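Local coordinates for protein TRAP-type C4-dicarboxylate:H+ symport system substrate-binding component DctP (Shewanella oneidensis, PDB 4MX6) that binds succinate in the periplasm and probably hands such C4-dicarboxylates to the membrane part of a TRAP transporter, at residues T207-R212 / E231-I236; Q113-P118 / N128-G133; L61-Q64 / Y70-S73. All blocks are in the same frame, centred on the assembly; numbering follows the deposited sequence.

In the fold
The three contacts follow one another along the chain: interaction 3 first, then interaction 2, then interaction 1. Interaction 3 joins helix 50-65 to strand 70-75, which pairs in parallel with strand 37-42. Interaction 2 packs helix 124-132 on the loop that precedes it, and interaction 1 sets the end of helix 205-210 against the approach to strand 235-237, in a mixed sheet. Centres of interactions 1 and 2 are about 29 Å apart, on opposite sides of the chain's centre; that of interaction 3 is about 38 Å from the first and about 31 Å from the second. They thus pack separate parts of the fold; interaction 1 comes nearest a succinate-binding residue, Leu-209 and Arg-179 side chains lying about 6 Å apart.

Interaction 1. Residues T207-R212 / E231-I236; sequences TLLQTR and EVQSHI
Leu-209 and Val-232 meet where the last turn of helix 205-210 lies against the chain leading into strand 235-237. The first kind of contact is apolar: Leu-209 CB touches Val-232 CG2 at 3.7 Å, the two side chains crossing at about a right angle. The other methyl of the valine, CG1, rests on the backbone of the next helical residue, 3.9 Å from Gln-210 CA, while the extended amide end of Gln-210 leads away. Thus the valine straddles two consecutive helix residues, one methyl on each.

A second kind of contact sets a methyl against an amide. Leu-209 CD2 lies 3.5 Å from Gln-233 CD and nearly as close to OE1 and NE2, so one methyl meets the whole amide group. The bend of Gln-233 at chi2 (-84°) turns its amide back toward the helix and toward its own backbone.

The polar bonds lie within the segments or beyond them. Gln-233 NE2 donates to Val-232 O at 3.1 Å, fairly straight (163°), with the acceptor in the plane of the Gln-233 amide, and also to Asp-215 O; OE1 is bonded to Thr-162 OG1. At the helix end, Thr-207 O receives both the OG1 and the N of Thr-211, from opposite faces of its plane, and Arg-212, with positive phi, closes a Schellman motif.

The amide of buried Gln-233 thus meets its hydrogen-bonding needs through Thr-162, Asp-215 and its own neighbour, and can lie against a leucine methyl; between these two segments the helix end is held by van der Waals packing, with no hydrogen bond across.

Interaction 2. Residues Q113-P118 / N128-G133; sequences QVFDLP and NRFQQG
Phe-115 and Phe-130 form an offset edge-to-face pair, with the edge of Phe-130 turned toward the face of Phe-115. Their planes stand at 75° and their centroids are 5.5 Å apart. This is the tight part of the contact: Phe-130 CE2 comes to 3.7 Å from Phe-115 CZ, and Phe-130 CD2 comes equally near Phe-115 CE1, so two neighbouring carbons of each ring do the touching. Phe-130 reaches across because its CG is anti to the backbone N (chi1 176°), which sends the ring out from helix 124-132 toward the loop.

Gln-131 adds a second touch to the same end of the Phe-115 ring. Its CG lies 3.8 Å from Phe-115 CE1, and its NE2 is about as far from that carbon, with the amide plane inclined 56° to the ring. The amide itself is held beyond the ring, NE2 by Asp-245 OD2 and OE1 by His-155 NE2, which together should fix its rotation.

The loose part is the valine. Val-114 CG1 approaches Phe-130 CE2 only to 4.3 Å, and the backbones stay well apart, the nearest CA atoms being 9.7 Å from each other. All four touching residues are buried; exposed residues of the helix, such as Gln-132, mark its solvent side.

Leu-102 and Phe-121 also pack on Phe-115, and helix 328-337 lines Phe-130 through Val-330, Ala-334 and Ala-337. The edge-to-face pair sits in a buried core where helix 124-132, the loop before it and helix 328-337 meet, within the substrate-binding fold of solute-binding protein family 7.

Interaction 3. Residues L61-Q64 / Y70-S73; sequences LVEQ and YTVS
Glu-63 reaches from helix 50-65 to the start of strand 70-75 and grips Thr-71 and Val-72 with one carboxylate oxygen. Its CB leads into a chain whose CG stands anti to the carbonyl carbon (chi1 -70°), and beyond CG it runs extended toward the strand. CG passes 3.9 Å from Thr-71 CA and near Tyr-70 O. CD then lies 3.6 Å from Thr-71 OG1, and the tip, OE2, accepts two hydrogen bonds. Thr-71 OG1 donates at a short 2.5 Å to Glu-63 OE2, on its anti side and 21° out of the carboxylate plane. Val-72 N donates at 3.0 Å to Glu-63 OE2, from well above that plane, with an N-H...O angle of 154°. Lys-59 NZ forms a salt bridge with the same oxygen and also bonds to Val-72 O, which probably favours the charged carboxylate. OE1 is bonded to a residue close by in the chain.

An alanine in place of Glu-63 would take away this acceptor, and is likely to leave the Thr-71 hydroxyl, the Val-72 N-H and the Lys-59 charge without their shared mate.

Val-62 supplies the apolar half. Its CG1 touches Tyr-70 CB at 3.8 Å, and its CB meets Val-72 CG2 at the same distance, the two valines crossing at about a right angle. Tyr-70 turns its ring away, toward strand 37-42 and the region of Leu-258 and Pro-259.

Strand 70-75 pairs in parallel with strand 37-42, and helix 50-65 connects them: the contact belongs to a beta-alpha-beta crossover, a unit characteristic of the alpha/beta domains of periplasmic binding proteins.

Interaction 1. Residues T207-R212 / E231-I236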
# COMPACT_ATOMS: atom_id res chain seq x y z
N THR A 207 13.57 10.28 -7.42
CA THR A 207 14.17 11.09 -8.47
C THR A 207 13.21 12.18 -8.95
O THR A 207 13.64 13.30 -9.23
CB THR A 207 14.63 10.21 -9.65
OG1 THR A 207 15.57 9.23 -9.17
CG2 THR A 207 15.29 11.04 -10.74
N LEU A 208 11.92 11.86 -9.04
CA LEU A 208 10.94 12.87 -9.43
C LEU A 208 10.90 14.01 -8.42
O LEU A 208 10.80 15.18 -8.81
CB LEU A 208 9.56 12.23 -9.58
CG LEU A 208 9.40 11.26 -10.75
CD1 LEU A 208 8.13 10.43 -10.59
CD2 LEU A 208 9.41 11.99 -12.09
N LEU A 209 10.95 13.69 -7.13
CA LEU A 209 10.96 14.71 -6.08
C LEU A 209 12.26 15.51 -6.14
O LEU A 209 12.27 16.75 -6.06
CB LEU A 209 10.84 14.09 -4.70
CG LEU A 209 9.55 13.35 -4.36
CD1 LEU A 209 9.75 12.58 -3.07
CD2 LEU A 209 8.37 14.29 -4.23
N GLN A 210 13.38 14.79 -6.23
CA GLN A 210 14.70 15.42 -6.22
C GLN A 210 14.82 16.48 -7.31
O GLN A 210 15.34 17.58 -7.09
CB GLN A 210 15.77 14.34 -6.43
CG GLN A 210 17.19 14.87 -6.49
CD GLN A 210 18.15 13.82 -6.96
OE1 GLN A 210 17.85 13.03 -7.86
NE2 GLN A 210 19.32 13.79 -6.36
N THR A 211 14.35 16.13 -8.50
CA THR A 211 14.48 16.97 -9.67
C THR A 211 13.34 17.98 -9.83
O THR A 211 13.35 18.76 -10.77
CB THR A 211 14.56 16.13 -10.97
OG1 THR A 211 13.35 15.38 -11.13
CG2 THR A 211 15.77 15.20 -10.95
N ARG A 212 12.38 17.95 -8.92
CA ARG A 212 11.23 18.85 -8.96
C ARG A 212 10.36 18.64 -10.19
O ARG A 212 9.59 19.51 -10.57
CB ARG A 212 11.65 20.33 -8.79
CG ARG A 212 12.27 20.61 -7.42
CD ARG A 212 12.85 22.01 -7.31
NE ARG A 212 11.86 23.04 -7.59
CZ ARG A 212 11.03 23.55 -6.68
NH1 ARG A 212 11.07 23.16 -5.42
NH2 ARG A 212 10.17 24.49 -7.05
N GLU A 231 14.50 13.81 2.46
CA GLU A 231 15.71 14.57 2.13
C GLU A 231 15.50 15.50 0.94
O GLU A 231 16.37 16.34 0.66
CB GLU A 231 16.88 13.62 1.86
CG GLU A 231 17.26 12.79 3.08
CD GLU A 231 18.49 11.92 2.90
OE1 GLU A 231 19.01 11.82 1.77
OE2 GLU A 231 18.91 11.30 3.89
N VAL A 232 14.36 15.39 0.27
CA VAL A 232 14.09 16.18 -0.93
C VAL A 232 12.70 16.83 -0.89
O VAL A 232 12.16 17.25 -1.92
CB VAL A 232 14.28 15.34 -2.22
CG1 VAL A 232 15.75 15.07 -2.46
CG2 VAL A 232 13.49 14.05 -2.14
N GLN A 233 12.16 16.93 0.32
CA GLN A 233 10.87 17.58 0.56
C GLN A 233 11.02 18.42 1.83
O GLN A 233 11.39 17.88 2.87
CB GLN A 233 9.76 16.55 0.76
CG GLN A 233 9.51 15.70 -0.46
CD GLN A 233 8.57 16.38 -1.43
OE1 GLN A 233 7.37 16.14 -1.41
NE2 GLN A 233 9.11 17.23 -2.29
N SER A 234 10.72 19.71 1.77
CA SER A 234 10.94 20.56 2.93
C SER A 234 9.89 20.40 4.05
O SER A 234 10.18 20.76 5.19
CB SER A 234 11.05 22.04 2.53
OG SER A 234 9.83 22.51 1.99
N HIS A 235 8.70 19.89 3.72
CA HIS A 235 7.60 19.83 4.68
C HIS A 235 6.80 18.55 4.58
O HIS A 235 6.42 18.14 3.48
CB HIS A 235 6.65 21.00 4.43
CG HIS A 235 7.21 22.31 4.85
ND1 HIS A 235 8.02 23.08 4.03
CD2 HIS A 235 7.11 22.98 6.02
CE1 HIS A 235 8.38 24.17 4.68
NE2 HIS A 235 7.85 24.13 5.89
N ILE A 236 6.53 17.94 5.72
CA ILE A 236 5.69 16.74 5.79
C ILE A 236 4.49 17.09 6.64
O ILE A 236 4.64 17.51 7.78
CB ILE A 236 6.45 15.56 6.44
CG1 ILE A 236 7.75 15.29 5.69
CG2 ILE A 236 5.55 14.31 6.50
CD1 ILE A 236 8.64 14.26 6.35

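Interaction 2. Residues Q113-P118 / N128-G133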
# COMPACT_ATOMS: atom_id res chain seq x y z
N GLN A 113 -11.10 -0.24 -4.94
CA GLN A 113 -11.04 1.22 -4.93
C GLN A 113 -11.52 1.81 -3.61
O GLN A 113 -11.13 2.91 -3.24
CB GLN A 113 -11.88 1.79 -6.08
CG GLN A 113 -11.22 1.59 -7.42
CD GLN A 113 -11.95 2.27 -8.56
OE1 GLN A 113 -11.32 2.91 -9.40
NE2 GLN A 113 -13.27 2.15 -8.60
N VAL A 114 -12.39 1.09 -2.90
CA VAL A 114 -12.87 1.55 -1.60
C VAL A 114 -11.71 1.92 -0.68
O VAL A 114 -11.79 2.89 0.07
CB VAL A 114 -13.81 0.51 -0.95
CG1 VAL A 114 -13.11 -0.80 -0.65
CG2 VAL A 114 -14.45 1.11 0.31
N PHE A 115 -10.62 1.15 -0.73
CA PHE A 115 -9.51 1.38 0.17
C PHE A 115 -8.79 2.71 -0.06
O PHE A 115 -8.09 3.19 0.84
CB PHE A 115 -8.50 0.23 0.07
CG PHE A 115 -8.93 -1.01 0.80
CD1 PHE A 115 -8.87 -1.07 2.19
CD2 PHE A 115 -9.34 -2.15 0.10
CE1 PHE A 115 -9.23 -2.22 2.86
CE2 PHE A 115 -9.69 -3.30 0.77
CZ PHE A 115 -9.64 -3.33 2.15
N ASP A 116 -8.93 3.29 -1.25
CA ASP A 116 -8.26 4.54 -1.60
C ASP A 116 -9.04 5.78 -1.19
O ASP A 116 -8.53 6.89 -1.31
CB ASP A 116 -8.04 4.60 -3.10
CG ASP A 116 -6.87 3.75 -3.58
OD1 ASP A 116 -6.08 3.31 -2.72
OD2 ASP A 116 -6.76 3.55 -4.81
N LEU A 117 -10.29 5.63 -0.77
CA LEU A 117 -11.12 6.82 -0.52
C LEU A 117 -10.53 7.68 0.61
O LEU A 117 -10.19 7.17 1.68
CB LEU A 117 -12.56 6.42 -0.20
CG LEU A 117 -13.33 5.79 -1.37
CD1 LEU A 117 -14.71 5.35 -0.92
CD2 LEU A 117 -13.44 6.74 -2.56
N PRO A 118 -10.40 8.99 0.37
CA PRO A 118 -9.72 9.82 1.36
C PRO A 118 -10.52 9.99 2.65
O PRO A 118 -11.72 10.28 2.61
CB PRO A 118 -9.54 11.15 0.62
CG PRO A 118 -10.58 11.12 -0.49
CD PRO A 118 -10.66 9.70 -0.90
N ASN A 128 -8.16 -2.48 9.78
CA ASN A 128 -8.09 -3.89 10.11
C ASN A 128 -9.49 -4.49 10.35
O ASN A 128 -9.79 -5.59 9.89
CB ASN A 128 -7.21 -4.12 11.31
CG ASN A 128 -6.85 -5.55 11.47
OD1 ASN A 128 -6.07 -6.08 10.68
ND2 ASN A 128 -7.39 -6.19 12.49
N ARG A 129 -10.34 -3.78 11.08
CA ARG A 129 -11.69 -4.28 11.31
C ARG A 129 -12.43 -4.48 9.99
O ARG A 129 -13.10 -5.50 9.79
CB ARG A 129 -12.48 -3.34 12.23
CG ARG A 129 -12.20 -3.54 13.71
CD ARG A 129 -13.14 -2.72 14.57
NE ARG A 129 -12.54 -1.45 14.98
CZ ARG A 129 -11.58 -1.35 15.89
NH1 ARG A 129 -11.10 -2.43 16.49
NH2 ARG A 129 -11.08 -0.16 16.21
N PHE A 130 -12.31 -3.52 9.09
CA PHE A 130 -12.96 -3.64 7.79
C PHE A 130 -12.40 -4.85 7.02
O PHE A 130 -13.15 -5.65 6.48
CB PHE A 130 -12.81 -2.37 6.97
CG PHE A 130 -13.39 -2.47 5.60
CD1 PHE A 130 -14.76 -2.44 5.39
CD2 PHE A 130 -12.57 -2.63 4.50
CE1 PHE A 130 -15.29 -2.53 4.11
CE2 PHE A 130 -13.09 -2.75 3.22
CZ PHE A 130 -14.45 -2.69 3.02
N GLN A 131 -11.09 -4.98 6.99
CA GLN A 131 -10.45 -6.09 6.30
C GLN A 131 -10.88 -7.46 6.82
O GLN A 131 -11.02 -8.40 6.05
CB GLN A 131 -8.93 -5.98 6.39
CG GLN A 131 -8.37 -4.91 5.44
CD GLN A 131 -6.92 -4.57 5.72
OE1 GLN A 131 -6.35 -4.96 6.74
NE2 GLN A 131 -6.33 -3.80 4.82
N GLN A 132 -11.04 -7.57 8.14
CA GLN A 132 -11.38 -8.84 8.78
C GLN A 132 -12.88 -9.13 8.80
O GLN A 132 -13.29 -10.25 9.09
CB GLN A 132 -10.81 -8.89 10.20
CG GLN A 132 -9.28 -8.90 10.22
CD GLN A 132 -8.69 -10.03 9.39
OE1 GLN A 132 -9.03 -11.18 9.59
NE2 GLN A 132 -7.81 -9.70 8.45
N GLY A 133 -13.69 -8.12 8.50
CA GLY A 133 -15.13 -8.29 8.38
C GLY A 133 -15.51 -8.94 7.06
O GLY A 133 -14.67 -9.25 6.22

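Interaction 3. Residues L61-Q64 / Y70-S73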
# COMPACT_ATOMS: atom_id res chain seq x y z
N LEU A 61 10.66 -19.15 6.97
CA LEU A 61 9.75 -20.19 7.44
C LEU A 61 9.62 -21.32 6.43
O LEU A 61 9.58 -22.50 6.81
CB LEU A 61 8.37 -19.63 7.79
CG LEU A 61 8.36 -18.67 8.99
CD1 LEU A 61 6.92 -18.29 9.25
CD2 LEU A 61 8.98 -19.30 10.21
N VAL A 62 9.54 -20.99 5.14
CA VAL A 62 9.42 -22.05 4.14
C VAL A 62 10.68 -22.91 4.15
O VAL A 62 10.61 -24.14 4.10
CB VAL A 62 9.16 -21.46 2.72
CG1 VAL A 62 9.35 -22.53 1.64
CG2 VAL A 62 7.76 -20.86 2.64
N GLU A 63 11.83 -22.27 4.21
CA GLU A 63 13.06 -23.03 4.09
C GLU A 63 13.32 -23.86 5.36
O GLU A 63 13.94 -24.91 5.29
CB GLU A 63 14.20 -22.11 3.66
CG GLU A 63 13.97 -21.67 2.20
CD GLU A 63 14.63 -20.37 1.82
OE1 GLU A 63 14.99 -19.60 2.73
OE2 GLU A 63 14.81 -20.13 0.60
N GLN A 64 12.83 -23.39 6.51
CA GLN A 64 12.88 -24.18 7.74
C GLN A 64 11.97 -25.39 7.72
O GLN A 64 12.35 -26.45 8.20
CB GLN A 64 12.46 -23.33 8.93
CG GLN A 64 13.46 -22.28 9.31
CD GLN A 64 12.84 -21.18 10.13
OE1 GLN A 64 11.91 -21.41 10.90
NE2 GLN A 64 13.34 -19.96 9.98
N TYR A 70 11.26 -26.72 -1.20
CA TYR A 70 10.95 -25.40 -1.72
C TYR A 70 11.97 -24.41 -1.19
O TYR A 70 12.48 -24.55 -0.08
CB TYR A 70 9.54 -24.94 -1.29
CG TYR A 70 8.45 -25.79 -1.90
CD1 TYR A 70 8.03 -26.96 -1.28
CD2 TYR A 70 7.89 -25.44 -3.11
CE1 TYR A 70 7.06 -27.76 -1.85
CE2 TYR A 70 6.92 -26.23 -3.69
CZ TYR A 70 6.51 -27.39 -3.06
OH TYR A 70 5.54 -28.18 -3.62
N THR A 71 12.27 -23.40 -2.01
CA THR A 71 13.09 -22.28 -1.57
C THR A 71 12.40 -21.02 -2.05
O THR A 71 11.74 -21.04 -3.08
CB THR A 71 14.52 -22.35 -2.15
OG1 THR A 71 15.31 -21.31 -1.57
CG2 THR A 71 14.50 -22.22 -3.66
N VAL A 72 12.54 -19.93 -1.29
CA VAL A 72 11.93 -18.66 -1.67
C VAL A 72 13.03 -17.65 -2.00
O VAL A 72 13.90 -17.40 -1.17
CB VAL A 72 11.07 -18.08 -0.52
CG1 VAL A 72 10.40 -16.78 -0.97
CG2 VAL A 72 10.01 -19.08 -0.09
N SER A 73 13.00 -17.10 -3.22
CA SER A 73 13.89 -16.02 -3.62
C SER A 73 13.13 -14.71 -3.52
O SER A 73 12.06 -14.57 -4.11
CB SER A 73 14.40 -16.24 -5.04
OG SER A 73 15.16 -17.43 -5.11